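Local coordinates for sensor protein (Bacillus halodurans, PDB 3O5Y), which probably works as a two-component sensor histidine kinase that phosphorylates a histidine with ATP, this chain being its GAF domain, at residues Asn33-Leu38 and Gly52-Lys57; Ser60-Ala65 and Ile97-Ile102. One frame throughout, in Å; residues are numbered along the deposited sequence.

Contact 1 of 2, residues Asn33-Leu38 and Gly52-Lys57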
loop_
_atom_site.group_PDB
_atom_site.type_symbol
_atom_site.label_atom_id
_atom_site.label_comp_id
_atom_site.label_asym_id
_atom_site.label_seq_id
_atom_site.Cartn_x
_atom_site.Cartn_y
_atom_site.Cartn_z
ATOM N N ASN A 33 -12.816 10.193 6.200
ATOM C CA ASN A 33 -14.202 9.936 6.625
ATOM C C ASN A 33 -14.539 8.451 6.825
ATOM O O ASN A 33 -15.634 7.997 6.456
ATOM C CB ASN A 33 -15.199 10.585 5.649
ATOM C CG ASN A 33 -15.140 12.108 5.672
ATOM O OD1 ASN A 33 -15.443 12.747 6.692
ATOM N ND2 ASN A 33 -14.761 12.700 4.538
ATOM N N GLU A 34 -13.592 7.711 7.408
ATOM C CA GLU A 34 -13.735 6.265 7.650
ATOM C C GLU A 34 -13.969 5.478 6.353
ATOM O O GLU A 34 -14.540 4.382 6.371
ATOM C CB GLU A 34 -14.853 5.989 8.672
ATOM N N THR A 35 -13.511 6.061 5.242
ATOM C CA THR A 35 -13.627 5.497 3.909
ATOM C C THR A 35 -12.222 5.433 3.281
ATOM O O THR A 35 -11.500 6.441 3.248
ATOM C CB THR A 35 -14.578 6.357 3.053
ATOM O OG1 THR A 35 -15.848 6.448 3.713
ATOM C CG2 THR A 35 -14.793 5.769 1.673
ATOM N N LEU A 36 -11.841 4.250 2.798
ATOM C CA LEU A 36 -10.524 4.030 2.230
ATOM C C LEU A 36 -10.644 4.054 0.720
ATOM O O LEU A 36 -11.410 3.279 0.145
ATOM C CB LEU A 36 -10.011 2.657 2.658
ATOM C CG LEU A 36 -8.534 2.369 2.948
ATOM C CD1 LEU A 36 -8.139 0.974 2.421
ATOM C CD2 LEU A 36 -7.563 3.439 2.483
ATOM N N LYS A 37 -9.876 4.918 0.074
ATOM C CA LYS A 37 -9.947 5.060 -1.369
ATOM C C LYS A 37 -8.583 4.908 -2.037
ATOM O O LYS A 37 -7.592 5.457 -1.556
ATOM C CB LYS A 37 -10.537 6.414 -1.724
ATOM C CG LYS A 37 -12.047 6.497 -1.564
ATOM C CD LYS A 37 -12.484 7.898 -1.122
ATOM C CE LYS A 37 -14.000 8.096 -1.193
ATOM N NZ LYS A 37 -14.387 8.914 -2.372
ATOM N N LEU A 38 -8.536 4.165 -3.145
ATOM C CA LEU A 38 -7.340 4.134 -3.990
ATOM C C LEU A 38 -7.035 5.562 -4.435
ATOM O O LEU A 38 -7.901 6.240 -4.995
ATOM C CB LEU A 38 -7.588 3.293 -5.238
ATOM C CG LEU A 38 -6.470 2.465 -5.882
ATOM C CD1 LEU A 38 -6.787 2.251 -7.364
ATOM C CD2 LEU A 38 -5.064 3.015 -5.695
ATOM N N GLY A 52 -9.839 6.495 -7.005
ATOM C CA GLY A 52 -11.035 6.927 -6.304
ATOM C C GLY A 52 -11.936 5.794 -5.832
ATOM O O GLY A 52 -12.881 6.042 -5.093
ATOM N N SER A 53 -11.664 4.555 -6.245
ATOM C CA SER A 53 -12.474 3.417 -5.775
ATOM C C SER A 53 -12.456 3.283 -4.251
ATOM O O SER A 53 -11.434 3.519 -3.594
ATOM C CB SER A 53 -12.005 2.099 -6.397
ATOM O OG SER A 53 -12.149 2.108 -7.801
ATOM N N THR A 54 -13.595 2.888 -3.697
ATOM C CA THR A 54 -13.700 2.610 -2.269
ATOM C C THR A 54 -13.405 1.139 -2.018
ATOM O O THR A 54 -13.883 0.270 -2.737
ATOM C CB THR A 54 -15.085 3.003 -1.737
ATOM O OG1 THR A 54 -15.223 4.424 -1.835
ATOM C CG2 THR A 54 -15.268 2.585 -0.270
ATOM N N ILE A 55 -12.570 0.878 -1.022
ATOM C CA ILE A 55 -12.272 -0.477 -0.589
ATOM C C ILE A 55 -13.205 -0.809 0.578
ATOM O O ILE A 55 -13.156 -0.146 1.619
ATOM C CB ILE A 55 -10.799 -0.609 -0.151
ATOM C CG1 ILE A 55 -9.860 -0.034 -1.223
ATOM C CG2 ILE A 55 -10.470 -2.055 0.262
ATOM C CD1 ILE A 55 -9.901 -0.720 -2.616
ATOM N N PRO A 56 -14.090 -1.810 0.386
ATOM C CA PRO A 56 -14.996 -2.255 1.439
ATOM C C PRO A 56 -14.216 -2.998 2.498
ATOM O O PRO A 56 -13.153 -3.556 2.203
ATOM C CB PRO A 56 -15.930 -3.230 0.707
ATOM C CG PRO A 56 -15.139 -3.705 -0.462
ATOM C CD PRO A 56 -14.334 -2.520 -0.885
ATOM N N LYS A 57 -14.746 -3.009 3.715
ATOM C CA LYS A 57 -14.098 -3.662 4.835
ATOM C C LYS A 57 -14.156 -5.180 4.742
ATOM O O LYS A 57 -13.176 -5.857 5.066
ATOM C CB LYS A 57 -14.701 -3.193 6.166
ATOM C CG LYS A 57 -14.427 -1.720 6.470
ATOM C CD LYS A 57 -14.687 -1.369 7.924
ATOM C CE LYS A 57 -14.692 0.149 8.091
ATOM N NZ LYS A 57 -14.684 0.624 9.509
HETATM O O HOH W 1 -13.707 2.144 2.703
#
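Matching torsions bring Thr35 and Thr54 together: in each, OG1 stands beside the backbone N (chi1 -57° and -66°) and CG2 anti to it, and the two CG2 methyls meet at 3.8 Å. The contact pairs strand 35-42 with the short, weakly bonded strand at about 54-55, at one edge of the antiparallel sheet of the GAF domain. Lys37 and Thr54 form a non-hydrogen-bonded pair, their CA atoms 4.6 Å apart; Lys37 CG touches Gly52 O and Ser53 O, and lies close to Thr54 OG1. Thr35 OG1 also donates to Asn33 O from above that carbonyl's plane. An alanine in place of Thr35 would probably leave Thr54 CG2 without its methyl neighbour and Asn33 O without the hydroxyl. Backbone bonds run between the segments: Ile55 N reaches Leu36 O at 2.9 Å, nearly straight (171°), and Leu38 N reaches Ser53 O at 3.0 Å. On the opposite face, Leu36 CD1 packs against Ile55 CB. Gly52 N closes the far end on Leu38 O at 2.8 Å. At the other end a water bridges, accepting from Leu36 N at 2.8 Å and donating to Ile55 O at 2.6 Å.

Contact 2 of 2, residues Ser60-Ala65 and Ile97-Ile102. With ACT (acetate ion), chain C.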
loop_
_atom_site.group_PDB
_atom_site.type_symbol
_atom_site.label_atom_id
_atom_site.label_comp_id
_atom_site.label_asym_id
_atom_site.label_seq_id
_atom_site.Cartn_x
_atom_site.Cartn_y
_atom_site.Cartn_z
ATOM N N SER A 60 -11.321 -7.652 3.430
ATOM C CA SER A 60 -10.302 -6.749 2.886
ATOM C C SER A 60 -8.930 -6.868 3.562
ATOM O O SER A 60 -8.800 -6.654 4.774
ATOM C CB SER A 60 -10.779 -5.302 2.928
ATOM O OG SER A 60 -9.681 -4.419 2.741
ATOM N N LEU A 61 -7.906 -7.191 2.771
ATOM C CA LEU A 61 -6.540 -7.306 3.302
ATOM C C LEU A 61 -6.079 -5.935 3.810
ATOM O O LEU A 61 -5.503 -5.833 4.900
ATOM C CB LEU A 61 -5.569 -7.803 2.229
ATOM C CG LEU A 61 -4.361 -8.670 2.622
ATOM C CD1 LEU A 61 -3.281 -8.620 1.557
ATOM C CD2 LEU A 61 -3.769 -8.269 3.911
ATOM N N TYR A 62 -6.347 -4.891 3.025
ATOM C CA TYR A 62 -5.938 -3.539 3.395
ATOM C C TYR A 62 -6.571 -3.076 4.730
ATOM O O TYR A 62 -5.876 -2.535 5.592
ATOM C CB TYR A 62 -6.228 -2.534 2.269
ATOM C CG TYR A 62 -5.514 -2.783 0.937
ATOM C CD1 TYR A 62 -5.866 -2.058 -0.209
ATOM C CD2 TYR A 62 -4.516 -3.746 0.816
ATOM C CE1 TYR A 62 -5.223 -2.265 -1.420
ATOM C CE2 TYR A 62 -3.866 -3.967 -0.396
ATOM C CZ TYR A 62 -4.210 -3.213 -1.508
ATOM O OH TYR A 62 -3.574 -3.430 -2.713
ATOM N N TRP A 63 -7.873 -3.304 4.912
ATOM C CA TRP A 63 -8.521 -2.961 6.183
ATOM C C TRP A 63 -8.019 -3.813 7.333
ATOM O O TRP A 63 -7.980 -3.366 8.483
ATOM C CB TRP A 63 -10.033 -3.092 6.083
ATOM C CG TRP A 63 -10.667 -1.864 5.587
ATOM C CD1 TRP A 63 -11.157 -1.653 4.347
ATOM C CD2 TRP A 63 -10.841 -0.643 6.305
ATOM N NE1 TRP A 63 -11.674 -0.385 4.241
ATOM C CE2 TRP A 63 -11.489 0.263 5.431
ATOM C CE3 TRP A 63 -10.538 -0.229 7.614
ATOM C CZ2 TRP A 63 -11.842 1.562 5.817
ATOM C CZ3 TRP A 63 -10.877 1.056 7.995
ATOM C CH2 TRP A 63 -11.528 1.941 7.094
ATOM N N SER A 64 -7.617 -5.039 7.024
ATOM C CA SER A 64 -7.097 -5.923 8.041
ATOM C C SER A 64 -5.787 -5.365 8.619
ATOM O O SER A 64 -5.563 -5.419 9.828
ATOM C CB SER A 64 -6.922 -7.316 7.452
ATOM O OG SER A 64 -6.441 -8.198 8.431
ATOM N N ALA A 65 -4.943 -4.803 7.753
ATOM C CA ALA A 65 -3.703 -4.162 8.171
ATOM C C ALA A 65 -3.985 -2.924 9.019
ATOM O O ALA A 65 -3.340 -2.705 10.037
ATOM C CB ALA A 65 -2.872 -3.790 6.959
ATOM N N ILE A 97 2.246 -9.517 -2.087
ATOM C CA ILE A 97 1.849 -8.179 -1.675
ATOM C C ILE A 97 2.281 -7.887 -0.232
ATOM O O ILE A 97 2.120 -8.735 0.667
ATOM C CB ILE A 97 0.320 -7.897 -1.954
ATOM C CG1 ILE A 97 0.035 -6.391 -1.990
ATOM C CG2 ILE A 97 -0.610 -8.633 -0.982
ATOM C CD1 ILE A 97 0.436 -5.723 -3.311
ATOM N N LEU A 98 2.884 -6.714 -0.036
ATOM C CA LEU A 98 3.222 -6.205 1.289
ATOM C C LEU A 98 2.340 -4.979 1.546
ATOM O O LEU A 98 2.298 -4.059 0.745
ATOM C CB LEU A 98 4.697 -5.815 1.353
ATOM C CG LEU A 98 5.177 -5.265 2.696
ATOM C CD1 LEU A 98 5.090 -6.369 3.756
ATOM C CD2 LEU A 98 6.584 -4.692 2.611
ATOM N N VAL A 99 1.614 -5.000 2.648
ATOM C CA VAL A 99 0.594 -4.025 2.942
ATOM C C VAL A 99 1.013 -3.320 4.240
ATOM O O VAL A 99 1.036 -3.905 5.321
ATOM C CB VAL A 99 -0.809 -4.715 3.078
ATOM C CG1 VAL A 99 -1.892 -3.682 3.283
ATOM C CG2 VAL A 99 -1.128 -5.564 1.846
ATOM N N ILE A 100 1.401 -2.066 4.115
ATOM C CA ILE A 100 1.801 -1.294 5.257
ATOM C C ILE A 100 0.716 -0.284 5.573
ATOM O O ILE A 100 0.482 0.607 4.766
ATOM C CB ILE A 100 3.108 -0.514 4.953
ATOM C CG1 ILE A 100 4.206 -1.495 4.529
ATOM C CG2 ILE A 100 3.511 0.352 6.187
ATOM C CD1 ILE A 100 5.566 -0.850 4.251
ATOM N N PRO A 101 0.063 -0.416 6.739
ATOM C CA PRO A 101 -0.915 0.591 7.150
ATOM C C PRO A 101 -0.179 1.876 7.525
ATOM O O PRO A 101 0.839 1.834 8.201
ATOM C CB PRO A 101 -1.565 -0.026 8.387
ATOM C CG PRO A 101 -0.470 -0.887 8.997
ATOM C CD PRO A 101 0.371 -1.378 7.821
ATOM N N ILE A 102 -0.672 3.013 7.059
ATOM C CA ILE A 102 -0.018 4.277 7.360
ATOM C C ILE A 102 -0.766 4.962 8.487
ATOM O O ILE A 102 -1.927 5.319 8.333
ATOM C CB ILE A 102 0.005 5.171 6.139
ATOM C CG1 ILE A 102 0.709 4.441 4.995
ATOM C CG2 ILE A 102 0.735 6.451 6.453
ATOM C CD1 ILE A 102 0.192 4.891 3.659
HETATM C C ACT C . -5.095 -1.960 -5.593
HETATM O O ACT C . -6.031 -2.762 -5.282
HETATM O OXT ACT C . -4.189 -1.729 -4.735
HETATM C CH3 ACT C . -5.094 -1.318 -6.942
#
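Val99 meets the helix with both methyls. With CG1 anti to the backbone N (chi1 -176°) and CG2 anti to the carbonyl carbon, Val99 CG1 touches Tyr62 CD2 at 3.6 Å and Ala65 CB at 3.8 Å, while Val99 CG2 lies 3.7 Å from Leu61 CD1. Leu61 CD1 also reaches Ile97 CG2, at 3.7 Å, a branch held in the crowded position between backbone N and carbonyl carbon. In Tyr62, chi2 of 170° puts CD1 anti to CA and turns CD2 back to the CA side, where it meets Val99 CG1; the two side chains cross at about a right angle. Pro101 CG sits 3.6 Å from Ala65 O. Helix and strand axes approach to 7.9 Å and cross at -47°, and no hydrogen bond joins the segments: the contact is apolar packing. Ser60 is the N-cap: its OG accepts from Trp63 N at 3.0 Å, and the Glu85 carboxylate bonds to Ser60 OG and to the amides of Leu61 and Tyr62. At the polar end of the ring, Tyr62 OH donates to OXT of an acetate, probably from the crystallisation liquor, at 2.7 Å, and also bonds Ser113 OG. Arg25 and Ser27 bind the acetate too. Helix 61-68 lying on the sheet face away from helix 124-142, beside this anion, is consistent with the ligand-pocket side of a GAF domain.

In the fold
From the N terminus, contact 1 comes first: 33-38 starts strand 35-42, and 13 intervening residues later 52-57 returns beside it, closing a hairpin at one edge of the sheet. The chain then enters helix 61-68, and contact 2 closes a longer loop of 31 residues, through strand 72-75 and helix 86-90, when strand 96-103 packs against that helix. The two closures follow in series, neither nested nor crossed. Their centres lie 12 Å apart and they touch directly: Trp63 NE1 probably donates to Ile55 O at 3.0 Å. Through this joint, helix 61-68 links the edge strand 54-55 with strand 96-103, strands 35-42, 25-32 and 108-116 lying between them in the sheet.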